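Local coordinates for protein 433aa long hypothetical phosphoribosylglycinamide formyl transferase (Pyrococcus horikoshii, PDB 2DWC) that binds adenosine-5'-diphosphate and is probably a PurT-type enzyme of the ATP-grasp superfamily, at residues S27-K32 / F376-A381; R50-P55 / S63-M68. All blocks are in the same frame, centred on the assembly; numbering follows the deposited sequence.

Interaction 1: S27-K32 / F376-A381; sequences SGELGK and FGKPEA. With SO4 (sulfate ion), chain F.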
loop_
_atom_site.group_PDB
_atom_site.type_symbol
_atom_site.label_atom_id
_atom_site.label_comp_id
_atom_site.label_asym_id
_atom_site.label_seq_id
_atom_site.Cartn_x
_atom_site.Cartn_y
_atom_site.Cartn_z
ATOM N N SER B 27 1.253 13.645 11.625
ATOM C CA SER B 27 0.564 13.037 10.498
ATOM C C SER B 27 1.256 13.273 9.175
ATOM O O SER B 27 0.603 13.481 8.156
ATOM C CB SER B 27 -0.875 13.596 10.441
ATOM O OG SER B 27 -1.566 13.280 11.665
ATOM N N GLY B 28 2.591 13.276 9.203
ATOM C CA GLY B 28 3.349 13.430 7.956
ATOM C C GLY B 28 3.352 12.149 7.102
ATOM O O GLY B 28 2.558 11.225 7.323
ATOM N N GLU B 29 4.275 12.095 6.130
ATOM C CA GLU B 29 4.326 10.978 5.218
ATOM C C GLU B 29 4.564 9.620 5.898
ATOM O O GLU B 29 4.097 8.610 5.380
ATOM C CB GLU B 29 5.393 11.233 4.143
ATOM C CG GLU B 29 6.786 11.520 4.707
ATOM C CD GLU B 29 7.139 13.027 4.846
ATOM O OE1 GLU B 29 6.302 13.880 5.266
ATOM O OE2 GLU B 29 8.312 13.338 4.558
ATOM N N LEU B 30 5.312 9.606 7.001
ATOM C CA LEU B 30 5.574 8.348 7.681
ATOM C C LEU B 30 4.274 7.870 8.346
ATOM O O LEU B 30 3.897 6.691 8.231
ATOM C CB LEU B 30 6.704 8.561 8.714
ATOM C CG LEU B 30 8.008 9.121 8.095
ATOM C CD1 LEU B 30 9.103 8.911 9.153
ATOM C CD2 LEU B 30 8.422 8.412 6.789
ATOM N N GLY B 31 3.578 8.795 8.986
ATOM C CA GLY B 31 2.304 8.440 9.598
ATOM C C GLY B 31 1.286 8.017 8.545
ATOM O O GLY B 31 0.421 7.161 8.778
ATOM N N LYS B 32 1.357 8.627 7.362
ATOM C CA LYS B 32 0.403 8.260 6.305
ATOM C C LYS B 32 0.546 6.779 5.935
ATOM O O LYS B 32 -0.472 6.091 5.735
ATOM C CB LYS B 32 0.655 9.131 5.047
ATOM C CG LYS B 32 -0.326 8.892 3.922
ATOM C CD LYS B 32 0.057 9.819 2.729
ATOM C CE LYS B 32 -1.107 9.964 1.773
ATOM N NZ LYS B 32 -0.682 10.788 0.573
ATOM N N PHE B 376 2.862 13.135 -1.339
ATOM C CA PHE B 376 2.308 13.037 0.004
ATOM C C PHE B 376 1.014 13.704 0.289
ATOM O O PHE B 376 0.403 13.403 1.315
ATOM C CB PHE B 376 3.356 13.485 1.056
ATOM C CG PHE B 376 4.706 12.767 0.932
ATOM C CD1 PHE B 376 4.783 11.431 0.534
ATOM C CD2 PHE B 376 5.887 13.447 1.291
ATOM C CE1 PHE B 376 6.025 10.761 0.488
ATOM C CE2 PHE B 376 7.112 12.783 1.251
ATOM C CZ PHE B 376 7.180 11.457 0.854
ATOM N N GLY B 377 0.568 14.601 -0.581
ATOM C CA GLY B 377 -0.707 15.234 -0.270
ATOM C C GLY B 377 -0.624 16.468 0.597
ATOM O O GLY B 377 -1.662 16.962 1.051
ATOM N N LYS B 378 0.581 17.002 0.830
ATOM C CA LYS B 378 0.691 18.180 1.712
ATOM C C LYS B 378 0.032 19.349 0.987
ATOM O O LYS B 378 0.369 19.659 -0.123
ATOM C CB LYS B 378 2.160 18.489 2.026
ATOM C CG LYS B 378 2.758 17.370 2.872
ATOM C CD LYS B 378 4.261 17.596 3.148
ATOM C CE LYS B 378 4.772 16.366 3.928
ATOM N NZ LYS B 378 6.213 16.563 4.379
ATOM N N PRO B 379 -0.888 20.038 1.671
ATOM C CA PRO B 379 -1.604 21.151 1.038
ATOM C C PRO B 379 -0.843 22.410 0.769
ATOM O O PRO B 379 -1.292 23.241 -0.029
ATOM C CB PRO B 379 -2.823 21.407 1.960
ATOM C CG PRO B 379 -2.517 20.695 3.233
ATOM C CD PRO B 379 -1.357 19.738 3.029
ATOM N N GLU B 380 0.292 22.551 1.413
ATOM C CA GLU B 380 1.085 23.762 1.204
ATOM C C GLU B 380 2.558 23.399 1.160
ATOM O O GLU B 380 3.005 22.475 1.839
ATOM C CB GLU B 380 0.836 24.738 2.368
ATOM C CG GLU B 380 1.847 25.880 2.374
ATOM C CD GLU B 380 1.459 27.055 3.262
ATOM O OE1 GLU B 380 2.195 28.062 3.257
ATOM O OE2 GLU B 380 0.435 26.976 3.951
ATOM N N ALA B 381 3.319 24.149 0.383
ATOM C CA ALA B 381 4.751 23.903 0.307
ATOM C C ALA B 381 5.527 25.036 0.949
ATOM O O ALA B 381 5.072 26.183 1.007
ATOM C CB ALA B 381 5.175 23.802 -1.142
HETATM S S SO4 F . 6.652 18.956 7.459
HETATM O O1 SO4 F . 7.441 20.232 7.460
HETATM O O2 SO4 F . 7.417 17.920 8.230
HETATM O O3 SO4 F . 5.318 19.199 8.103
HETATM O O4 SO4 F . 6.447 18.509 6.043
#
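Glu29 lies over the ring of Phe376 and reaches beyond it to Lys378, joining the first turn of helix 29-40 to the loop after strand 371-375. Gly28, the N-cap of this helix, and Gly31 fit a Rossmann-type glycine-rich turn, consistent with the nucleotide-binding-like fold of the preATP-grasp domain; the other segment belongs to the PurT C-terminal region. Glu29 CB stands over the centre of the Phe376 ring, 3.4 Å from its centroid, a CH-pi contact. Glu29 CG lies between the backbone N and carbonyl carbon (chi1 56°), and the chain then bends, carrying the carboxylate past the CE2 rim of the ring, its plane 25° from that of the ring and Glu29 OE2 3.6 Å from Phe376 CE2. Lys378, extended beyond CG, meets this carboxylate in a salt bridge, NZ to Glu29 OE1 2.8 Å, on the syn side and 29° out of its plane. Lys378 NZ also hydrogen-bonds Arg386 O and, at 2.6 Å, O4 of a sulfate probably taken up from the crystallisation liquor, which Tyr382 and Arg385 hold as well. The stronger partner of Lys32 is Gln39 O of the second subunit; within the contact, its extended chain points NZ at Phe376 O, a weak hydrogen bond of 2.9 Å.

Interaction 2: R50-P55 / S63-M68; sequences RYANAP and SYVGNM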
loop_
_atom_site.group_PDB
_atom_site.type_symbol
_atom_site.label_atom_id
_atom_site.label_comp_id
_atom_site.label_asym_id
_atom_site.label_seq_id
_atom_site.Cartn_x
_atom_site.Cartn_y
_atom_site.Cartn_z
ATOM N N ARG B 50 -0.517 19.600 13.779
ATOM C CA ARG B 50 -0.755 21.029 14.014
ATOM C C ARG B 50 -1.443 21.737 12.885
ATOM O O ARG B 50 -1.766 22.948 13.006
ATOM C CB ARG B 50 0.581 21.754 14.333
ATOM C CG ARG B 50 1.548 21.671 13.194
ATOM C CD ARG B 50 2.939 22.210 13.596
ATOM N NE ARG B 50 2.872 23.577 14.098
ATOM C CZ ARG B 50 2.564 24.641 13.355
ATOM N NH1 ARG B 50 2.276 24.505 12.057
ATOM N NH2 ARG B 50 2.596 25.852 13.899
ATOM N N TYR B 51 -1.687 21.024 11.779
ATOM C CA TYR B 51 -2.388 21.652 10.653
ATOM C C TYR B 51 -3.375 20.656 10.116
ATOM O O TYR B 51 -3.237 19.467 10.385
ATOM C CB TYR B 51 -1.404 22.097 9.570
ATOM C CG TYR B 51 -0.654 20.998 8.862
ATOM C CD1 TYR B 51 -1.025 20.591 7.570
ATOM C CD2 TYR B 51 0.456 20.382 9.471
ATOM C CE1 TYR B 51 -0.306 19.604 6.892
ATOM C CE2 TYR B 51 1.186 19.384 8.789
ATOM C CZ TYR B 51 0.789 19.012 7.503
ATOM O OH TYR B 51 1.504 18.034 6.843
ATOM N N ALA B 52 -4.375 21.133 9.369
ATOM C CA ALA B 52 -5.402 20.231 8.862
ATOM C C ALA B 52 -5.016 19.598 7.524
ATOM O O ALA B 52 -4.158 20.122 6.805
ATOM C CB ALA B 52 -6.792 21.021 8.691
ATOM N N ASN B 53 -5.671 18.470 7.231
ATOM C CA ASN B 53 -5.431 17.740 5.980
ATOM C C ASN B 53 -3.980 17.334 5.790
ATOM O O ASN B 53 -3.481 17.251 4.677
ATOM C CB ASN B 53 -5.962 18.554 4.779
ATOM C CG ASN B 53 -7.486 18.619 4.765
ATOM O OD1 ASN B 53 -8.161 17.645 5.144
ATOM N ND2 ASN B 53 -8.042 19.742 4.301
ATOM N N ALA B 54 -3.309 17.048 6.903
ATOM C CA ALA B 54 -1.932 16.544 6.844
ATOM C C ALA B 54 -2.045 15.175 6.133
ATOM O O ALA B 54 -3.110 14.524 6.138
ATOM C CB ALA B 54 -1.395 16.385 8.293
ATOM N N PRO B 55 -0.945 14.693 5.546
ATOM C CA PRO B 55 -0.976 13.416 4.819
ATOM C C PRO B 55 -1.713 12.264 5.487
ATOM O O PRO B 55 -2.598 11.653 4.868
ATOM C CB PRO B 55 0.509 13.131 4.560
ATOM C CG PRO B 55 1.094 14.535 4.370
ATOM C CD PRO B 55 0.382 15.328 5.514
ATOM N N SER B 63 -9.597 12.967 12.453
ATOM C CA SER B 63 -8.362 13.708 12.781
ATOM C C SER B 63 -8.645 14.771 13.849
ATOM O O SER B 63 -9.807 15.136 14.064
ATOM C CB SER B 63 -7.806 14.323 11.495
ATOM O OG SER B 63 -8.687 15.337 11.011
ATOM N N TYR B 64 -7.584 15.227 14.519
ATOM C CA TYR B 64 -7.662 16.324 15.490
ATOM C C TYR B 64 -6.498 17.246 15.121
ATOM O O TYR B 64 -5.447 16.772 14.751
ATOM C CB TYR B 64 -7.454 15.855 16.929
ATOM C CG TYR B 64 -8.599 15.051 17.485
ATOM C CD1 TYR B 64 -8.709 13.689 17.238
ATOM C CD2 TYR B 64 -9.563 15.664 18.323
ATOM C CE1 TYR B 64 -9.753 12.923 17.808
ATOM C CE2 TYR B 64 -10.590 14.923 18.900
ATOM C CZ TYR B 64 -10.681 13.555 18.649
ATOM O OH TYR B 64 -11.662 12.869 19.292
ATOM N N VAL B 65 -6.717 18.558 15.212
ATOM C CA VAL B 65 -5.686 19.538 14.870
ATOM C C VAL B 65 -5.425 20.402 16.076
ATOM O O VAL B 65 -6.349 20.971 16.672
ATOM C CB VAL B 65 -6.174 20.459 13.680
ATOM C CG1 VAL B 65 -5.110 21.552 13.366
ATOM C CG2 VAL B 65 -6.454 19.628 12.429
ATOM N N GLY B 66 -4.159 20.525 16.456
ATOM C CA GLY B 66 -3.852 21.336 17.613
ATOM C C GLY B 66 -2.354 21.343 17.854
ATOM O O GLY B 66 -1.604 20.703 17.113
ATOM N N ASN B 67 -1.959 22.096 18.876
ATOM C CA ASN B 67 -0.568 22.289 19.272
ATOM C C ASN B 67 -0.143 21.024 20.071
ATOM O O ASN B 67 -0.592 20.798 21.201
ATOM C CB ASN B 67 -0.507 23.529 20.148
ATOM C CG ASN B 67 0.867 23.748 20.758
ATOM O OD1 ASN B 67 1.861 23.113 20.369
ATOM N ND2 ASN B 67 0.932 24.657 21.728
ATOM N N MET B 68 0.700 20.224 19.431
ATOM C CA MET B 68 1.066 18.965 20.055
ATOM C C MET B 68 2.096 19.162 21.189
ATOM O O MET B 68 2.470 18.205 21.866
ATOM C CB MET B 68 1.430 17.934 18.945
ATOM C CG MET B 68 0.151 17.454 17.963
ATOM S SD MET B 68 0.891 16.093 17.105
ATOM C CE MET B 68 2.191 16.892 16.170
HETATM O O HOH W 1 -7.911 17.485 8.949
#
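Arg50 and Gly66 bring their backbones together most closely, Arg50 CA lying 3.2 Å from Gly66 O in a CA-H...O contact with an angle of 145° at the hydrogen. No direct hydrogen bond joins the two segments, so this contact and the packing of Val65 carry the tight part. Val65 presents both methyls to the loop. Val65 CG1, anti to the backbone N (chi1 177°), lies 3.6 Å from Arg50 O, while Val65 CG2 packs 3.8 Å from Ala52 CA and 4.0 Å from Ala52 CB. The isopropyl group thus rests mainly against the main chain from Arg50 to Ala52; Met57 of helix 55-59 touches it too. Even this tight patch lies at the surface, Val65 and Ala52 being exposed and both touching a crystal neighbour.

The rest of the contact is looser. Arg50 touches Gly66 O through CB, and its chain then leads away from the strand segment. Farther along, the segments part, and a water spans them: it accepts a hydrogen bond from Asn53 N at 3.0 Å and is hydrogen-bonded to Ser63 OG at 3.1 Å. Strand 62-65 is the outermost strand at this end of the four-stranded parallel sheet, and Gly66 and Tyr64 make backbone hydrogen bonds to Asp49 in the adjacent strand. Loop 50-55 leaves strand 44-49 and leads into the short helix 55-59, which returns the chain to strand 62-65: a beta-alpha-beta crossover, as in the Rossmann-like sheet of preATP-grasp domains.

In the fold
Interaction 2 is nested along the chain inside the loop closed by interaction 1, and their centres are 11 Å apart. They meet at Pro55 and Ala54. Pro55 packs between the two segments of interaction 1: its CD lies 3.2 Å from Ser27 O, and its CB 3.3 Å from Phe376 O. Pro55 CG also touches Lys378 CG at 3.6 Å, and Ala54 CB lies 3.5 Å from Ser27 O. The side chain of Tyr51 comes within about 4 Å, nearest atoms, of the sulfate bound by Lys378. None of the residues lining the ADP pocket belongs to either contact; interaction 1 instead joins the preATP-grasp and C-terminal regions, whereas interaction 2 stays within the former.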